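Local structure of trypsin-resistant surface T6 protein (Streptococcus pyogenes serotype M6, 4P0D) at residues Leu176-Pro181 and Ile255-Ser260; Lys190-Ser195 and Phe247-Leu252. The protein serves as the backbone pilin of surface pili and is probably anchored to the cell wall through a sorting signal. The protein carries 1 engineered substitution. One frame throughout, in Å; residues are numbered along the deposited sequence.

Both contacts lie in the Cna-B-like middle domain of the pilin and illustrate how an Ig-like sandwich joins sequence-distant strands. Contact 2 is nested inside the chain loop that contact 1 closes, and their centres lie about 10 Å apart. Residues 176-181 lead through a short connection towards 190-195, so each contact borrows one of two successive strands. Their side chains meet directly: Leu176 CD1 lies 3.7 Å from Val194 CG1, and Phe178 CZ lies 3.8 Å from Phe247 CE2. Tyr249 OH adds a weak hydrogen bond to Pro181 O. Neither contact includes a ligand of the calcium ion, which is bound by Ser82 and Thr85.

Contact 1. Residues Leu176-Pro181 and Ile255-Ser260; sequences LTFELP and ISPNIS
Leu176 and Ile259 form an antiparallel hydrogen-bonded pair that joins strands 171-179 and 258-265 within the Ig-like sandwich of the Cna-B-like domain; the short segment axes run at 157° to one another. Leu176 N donates to Ile259 O at 2.8 Å, and Ile259 N returns a longer bond of 3.2 Å to Leu176 O. Beyond this pair the strands drift apart, and side chains and water take over the bonding. Ser256 OG donates to Phe178 O at 2.7 Å, approaching from 31° outside the carbonyl plane, and also accepts a bond from a water that receives Leu180 N. The hydroxyl thus links two backbone positions of the other segment, one directly and one through solvent. A second water accepts Phe178 N at 2.9 Å and lies within bonding distance of Pro257 O and Asn258 OD1, though it cannot serve every acceptor around it at once.

Apolar contacts occupy the buried face. Leu176 CB meets Ile259 CB at 4.2 Å. The CG of Phe178 sits between its own backbone N and carbonyl carbon (chi1 55°), the crowded position. Its ring crosses Pro257 obliquely at the CZ end, while Phe178 CE1 lies 4.3 Å from Ile259 CD1; since Pro257 was modelled in two conformers, its exact fit against CZ is uncertain. Phe282 and Phe247 also pack around this ring. On the more exposed side, Glu212 engages ND2 of Asn258, and Asn258 OD1, near the second water, also lies 3.5 Å from Thr177 CG2.

Contact 2. Residues Lys190-Ser195 and Phe247-Leu252; sequences KTVYVS and FIYDSL
Lys190 and Asp250 form a salt bridge: NZ donates to OD1 at 2.9 Å, on the syn lone pair facing the other carboxylate oxygen. The lysine chain is extended beyond CG and crosses the aspartate at about a right angle; its ammonium also binds Lys185 O, so two oxygens grip it. Phe247 N donates to Val192 O at 2.8 Å, a direct backbone tie between the segments. Between these two ties a water donates to Lys190 O and Phe247 O and accepts Tyr249 N, bridging the backbones where they have separated.

Val192 carries most of the packing with its two branches. CG1 meets Phe247 CB at 3.8 Å and, more loosely, Leu252 CD1, whereas CG2 touches CD1 at the edge of the Tyr249 ring, in its plane, at 3.7 Å. The tyrosine CG stands anti to the backbone N (chi1 -179°); on the ring, CD2 meets Lys190 CD, and the hydroxyl accepts a bond from Tyr183 N. Further along, Val194 CG2 approaches the Phe247 ring edge at CE2. Antiparallel strands 192-197 and 242-247, the second running on into helical backbone angles at 249-252, belong to the domain's Ig-like beta sandwich.

Contact 1. Residues Leu176-Pro181 and Ile255-Ser260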
loop_
_atom_site.group_PDB
_atom_site.type_symbol
_atom_site.label_atom_id
_atom_site.label_comp_id
_atom_site.label_asym_id
_atom_site.label_seq_id
_atom_site.Cartn_x
_atom_site.Cartn_y
_atom_site.Cartn_z
ATOM N N LEU A 176 -5.008 -2.155 -6.830
ATOM C CA LEU A 176 -5.507 -1.365 -5.723
ATOM C C LEU A 176 -6.945 -0.998 -5.993
ATOM O O LEU A 176 -7.294 -0.613 -7.111
ATOM C CB LEU A 176 -4.715 -0.079 -5.579
ATOM C CG LEU A 176 -3.233 -0.137 -5.274
ATOM C CD1 LEU A 176 -2.637 1.269 -5.335
ATOM C CD2 LEU A 176 -2.991 -0.757 -3.907
ATOM N N THR A 177 -7.794 -1.131 -4.985
ATOM C CA THR A 177 -9.116 -0.502 -5.031
ATOM C C THR A 177 -9.258 0.350 -3.776
ATOM O O THR A 177 -8.587 0.103 -2.772
ATOM C CB THR A 177 -10.251 -1.520 -5.092
ATOM O OG1 THR A 177 -10.269 -2.270 -3.883
ATOM C CG2 THR A 177 -10.076 -2.475 -6.300
ATOM N N PHE A 178 -10.117 1.356 -3.820
ATOM C CA PHE A 178 -10.314 2.188 -2.646
ATOM C C PHE A 178 -11.679 2.846 -2.566
ATOM O O PHE A 178 -12.371 2.982 -3.582
ATOM C CB PHE A 178 -9.181 3.210 -2.493
ATOM C CG PHE A 178 -8.951 4.081 -3.687
ATOM C CD1 PHE A 178 -8.255 3.609 -4.792
ATOM C CD2 PHE A 178 -9.389 5.403 -3.680
ATOM C CE1 PHE A 178 -8.026 4.430 -5.886
ATOM C CE2 PHE A 178 -9.167 6.235 -4.769
ATOM C CZ PHE A 178 -8.483 5.746 -5.872
ATOM N N GLU A 179 -12.073 3.201 -1.338
ATOM C CA GLU A 179 -13.312 3.937 -1.091
ATOM C C GLU A 179 -12.937 5.383 -0.843
ATOM O O GLU A 179 -12.042 5.664 -0.074
ATOM C CB GLU A 179 -14.080 3.346 0.102
ATOM C CG GLU A 179 -14.512 1.912 -0.163
ATOM C CD GLU A 179 -15.063 1.194 1.053
ATOM O OE1 GLU A 179 -14.296 0.894 2.004
ATOM O OE2 GLU A 179 -16.272 0.903 1.023
ATOM N N LEU A 180 -13.612 6.292 -1.534
ATOM C CA LEU A 180 -13.294 7.709 -1.461
ATOM C C LEU A 180 -13.844 8.380 -0.216
ATOM O O LEU A 180 -14.893 7.994 0.289
ATOM C CB LEU A 180 -13.863 8.435 -2.676
ATOM C CG LEU A 180 -13.267 8.059 -4.030
ATOM C CD1 LEU A 180 -14.133 8.591 -5.149
ATOM C CD2 LEU A 180 -11.859 8.615 -4.159
ATOM N N PRO A 181 -13.168 9.439 0.250
ATOM C CA PRO A 181 -13.840 10.312 1.204
ATOM C C PRO A 181 -14.998 11.009 0.492
ATOM O O PRO A 181 -15.034 11.037 -0.744
ATOM C CB PRO A 181 -12.764 11.336 1.548
ATOM C CG PRO A 181 -11.900 11.399 0.346
ATOM C CD PRO A 181 -11.884 10.005 -0.203
ATOM N N ILE A 255 -16.854 8.124 -8.243
ATOM C CA ILE A 255 -16.583 6.739 -8.643
ATOM C C ILE A 255 -15.078 6.516 -8.486
ATOM O O ILE A 255 -14.282 7.299 -8.998
ATOM C CB ILE A 255 -17.053 6.497 -10.099
ATOM C CG1 ILE A 255 -18.582 6.477 -10.150
ATOM C CG2 ILE A 255 -16.505 5.189 -10.675
ATOM C CD1 ILE A 255 -19.155 6.750 -11.533
ATOM N N SER A 256 -14.679 5.476 -7.760
ATOM C CA SER A 256 -13.250 5.243 -7.494
ATOM C C SER A 256 -12.564 4.599 -8.680
ATOM O O SER A 256 -13.073 3.635 -9.214
ATOM C CB SER A 256 -13.032 4.287 -6.316
ATOM O OG SER A 256 -13.588 4.813 -5.143
ATOM N N PRO A 257 -11.382 5.097 -9.046
ATOM C CA PRO A 257 -10.580 4.436 -10.063
ATOM C C PRO A 257 -9.969 3.153 -9.502
ATOM O O PRO A 257 -9.875 3.007 -8.287
ATOM C CB PRO A 257 -9.490 5.457 -10.357
ATOM C CG PRO A 257 -9.315 6.171 -9.065
ATOM C CD PRO A 257 -10.684 6.251 -8.457
ATOM N N ASN A 258 -9.612 2.223 -10.386
ATOM C CA ASN A 258 -8.955 0.980 -10.016
ATOM C C ASN A 258 -7.558 1.010 -10.650
ATOM O O ASN A 258 -7.416 1.306 -11.839
ATOM C CB ASN A 258 -9.793 -0.206 -10.514
ATOM C CG ASN A 258 -11.151 -0.290 -9.808
ATOM O OD1 ASN A 258 -11.247 -0.122 -8.582
ATOM N ND2 ASN A 258 -12.207 -0.509 -10.578
ATOM N N ILE A 259 -6.526 0.778 -9.832
ATOM C CA ILE A 259 -5.149 0.954 -10.249
ATOM C C ILE A 259 -4.481 -0.422 -10.324
ATOM O O ILE A 259 -4.631 -1.224 -9.406
ATOM C CB ILE A 259 -4.386 1.863 -9.243
ATOM C CG1 ILE A 259 -5.095 3.217 -9.084
ATOM C CG2 ILE A 259 -2.927 2.078 -9.648
ATOM C CD1 ILE A 259 -4.355 4.168 -8.171
ATOM N N SER A 260 -3.736 -0.676 -11.393
ATOM C CA SER A 260 -2.952 -1.892 -11.510
ATOM C C SER A 260 -1.512 -1.582 -11.884
ATOM O O SER A 260 -1.222 -0.553 -12.501
ATOM C CB SER A 260 -3.599 -2.834 -12.527
ATOM O OG SER A 260 -4.830 -3.230 -11.987
HETATM O O HOH W 1 -11.186 1.644 -6.449
HETATM O O HOH W 2 -15.814 5.298 -3.166
#

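Contact 2. Residues Lys190-Ser195 and Phe247-Leu252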
loop_
_atom_site.group_PDB
_atom_site.type_symbol
_atom_site.label_atom_id
_atom_site.label_comp_id
_atom_site.label_asym_id
_atom_site.label_seq_id
_atom_site.Cartn_x
_atom_site.Cartn_y
_atom_site.Cartn_z
ATOM N N LYS A 190 -9.330 18.819 -0.803
ATOM C CA LYS A 190 -9.933 17.622 -1.373
ATOM C C LYS A 190 -8.861 16.623 -1.795
ATOM O O LYS A 190 -8.968 16.017 -2.846
ATOM C CB LYS A 190 -10.821 17.977 -2.562
ATOM C CG LYS A 190 -11.959 18.922 -2.229
ATOM C CD LYS A 190 -12.768 19.274 -3.456
ATOM C CE LYS A 190 -14.173 19.662 -3.049
ATOM N NZ LYS A 190 -15.111 19.940 -4.163
ATOM N N THR A 191 -7.847 16.442 -0.957
ATOM C CA THR A 191 -6.745 15.561 -1.271
ATOM C C THR A 191 -7.271 14.135 -1.547
ATOM O O THR A 191 -8.077 13.585 -0.783
ATOM C CB THR A 191 -5.678 15.541 -0.159
ATOM O OG1 THR A 191 -5.053 16.829 -0.035
ATOM C CG2 THR A 191 -4.612 14.509 -0.442
ATOM N N VAL A 192 -6.827 13.589 -2.677
ATOM C CA VAL A 192 -7.078 12.192 -3.083
ATOM C C VAL A 192 -5.776 11.711 -3.696
ATOM O O VAL A 192 -5.547 11.950 -4.874
ATOM C CB VAL A 192 -8.157 12.082 -4.194
ATOM C CG1 VAL A 192 -8.430 10.615 -4.543
ATOM C CG2 VAL A 192 -9.439 12.762 -3.809
ATOM N N TYR A 193 -4.917 11.058 -2.916
ATOM C CA TYR A 193 -3.524 10.845 -3.309
ATOM C C TYR A 193 -3.060 9.412 -3.006
ATOM O O TYR A 193 -3.098 8.985 -1.851
ATOM C CB TYR A 193 -2.667 11.844 -2.544
ATOM C CG TYR A 193 -1.231 12.010 -2.957
ATOM C CD1 TYR A 193 -0.291 11.014 -2.731
ATOM C CD2 TYR A 193 -0.787 13.219 -3.497
ATOM C CE1 TYR A 193 1.037 11.191 -3.070
ATOM C CE2 TYR A 193 0.534 13.401 -3.856
ATOM C CZ TYR A 193 1.442 12.385 -3.626
ATOM O OH TYR A 193 2.748 12.565 -3.964
ATOM N N VAL A 194 -2.581 8.702 -4.030
ATOM C CA VAL A 194 -2.201 7.285 -3.897
ATOM C C VAL A 194 -0.694 7.068 -4.106
ATOM O O VAL A 194 -0.069 7.670 -5.001
ATOM C CB VAL A 194 -3.067 6.390 -4.829
ATOM C CG1 VAL A 194 -2.653 4.916 -4.729
ATOM C CG2 VAL A 194 -4.546 6.563 -4.484
ATOM N N SER A 195 -0.096 6.257 -3.222
ATOM C CA SER A 195 1.327 5.925 -3.304
ATOM C C SER A 195 1.567 4.431 -3.096
ATOM O O SER A 195 0.791 3.745 -2.424
ATOM C CB SER A 195 2.143 6.691 -2.254
ATOM O OG SER A 195 1.736 8.047 -2.131
ATOM N N PHE A 247 -5.168 12.234 -7.627
ATOM C CA PHE A 247 -6.385 12.396 -8.430
ATOM C C PHE A 247 -7.044 13.747 -8.187
ATOM O O PHE A 247 -6.787 14.409 -7.181
ATOM C CB PHE A 247 -7.399 11.296 -8.125
ATOM C CG PHE A 247 -6.972 9.918 -8.566
ATOM C CD1 PHE A 247 -7.116 9.523 -9.885
ATOM C CD2 PHE A 247 -6.465 9.010 -7.647
ATOM C CE1 PHE A 247 -6.746 8.257 -10.291
ATOM C CE2 PHE A 247 -6.095 7.735 -8.045
ATOM C CZ PHE A 247 -6.221 7.364 -9.366
ATOM N N ILE A 248 -7.891 14.138 -9.132
ATOM C CA ILE A 248 -8.650 15.372 -9.067
ATOM C C ILE A 248 -10.065 15.032 -8.617
ATOM O O ILE A 248 -10.901 14.583 -9.423
ATOM C CB ILE A 248 -8.658 16.070 -10.449
ATOM C CG1 ILE A 248 -7.211 16.240 -10.931
ATOM C CG2 ILE A 248 -9.427 17.392 -10.379
ATOM C CD1 ILE A 248 -7.087 16.829 -12.328
ATOM N N TYR A 249 -10.330 15.253 -7.325
ATOM C CA TYR A 249 -11.574 14.770 -6.674
ATOM C C TYR A 249 -12.834 14.996 -7.488
ATOM O O TYR A 249 -13.625 14.065 -7.716
ATOM C CB TYR A 249 -11.760 15.402 -5.290
ATOM C CG TYR A 249 -12.996 14.918 -4.563
ATOM C CD1 TYR A 249 -12.978 13.725 -3.842
ATOM C CD2 TYR A 249 -14.179 15.659 -4.572
ATOM C CE1 TYR A 249 -14.087 13.277 -3.180
ATOM C CE2 TYR A 249 -15.311 15.220 -3.907
ATOM C CZ TYR A 249 -15.255 14.031 -3.205
ATOM O OH TYR A 249 -16.343 13.576 -2.507
ATOM N N ASP A 250 -13.023 16.239 -7.915
ATOM C CA ASP A 250 -14.234 16.620 -8.633
ATOM C C ASP A 250 -14.400 15.818 -9.936
ATOM O O ASP A 250 -15.528 15.422 -10.267
ATOM C CB ASP A 250 -14.277 18.136 -8.875
ATOM C CG ASP A 250 -14.479 18.932 -7.583
ATOM O OD1 ASP A 250 -15.021 18.380 -6.611
ATOM O OD2 ASP A 250 -14.100 20.119 -7.536
ATOM N N SER A 251 -13.293 15.538 -10.634
ATOM C CA SER A 251 -13.334 14.799 -11.907
ATOM C C SER A 251 -13.740 13.324 -11.773
ATOM O O SER A 251 -14.055 12.672 -12.770
ATOM C CB SER A 251 -11.970 14.861 -12.608
ATOM O OG SER A 251 -11.060 13.925 -12.039
ATOM N N LEU A 252 -13.702 12.791 -10.554
ATOM C CA LEU A 252 -14.019 11.375 -10.325
ATOM C C LEU A 252 -15.512 11.068 -10.300
ATOM O O LEU A 252 -15.909 9.903 -10.448
ATOM C CB LEU A 252 -13.354 10.864 -9.050
ATOM C CG LEU A 252 -11.826 10.956 -8.979
ATOM C CD1 LEU A 252 -11.309 10.312 -7.696
ATOM C CD2 LEU A 252 -11.161 10.326 -10.197
HETATM O O HOH W 3 -8.422 16.294 -5.351
#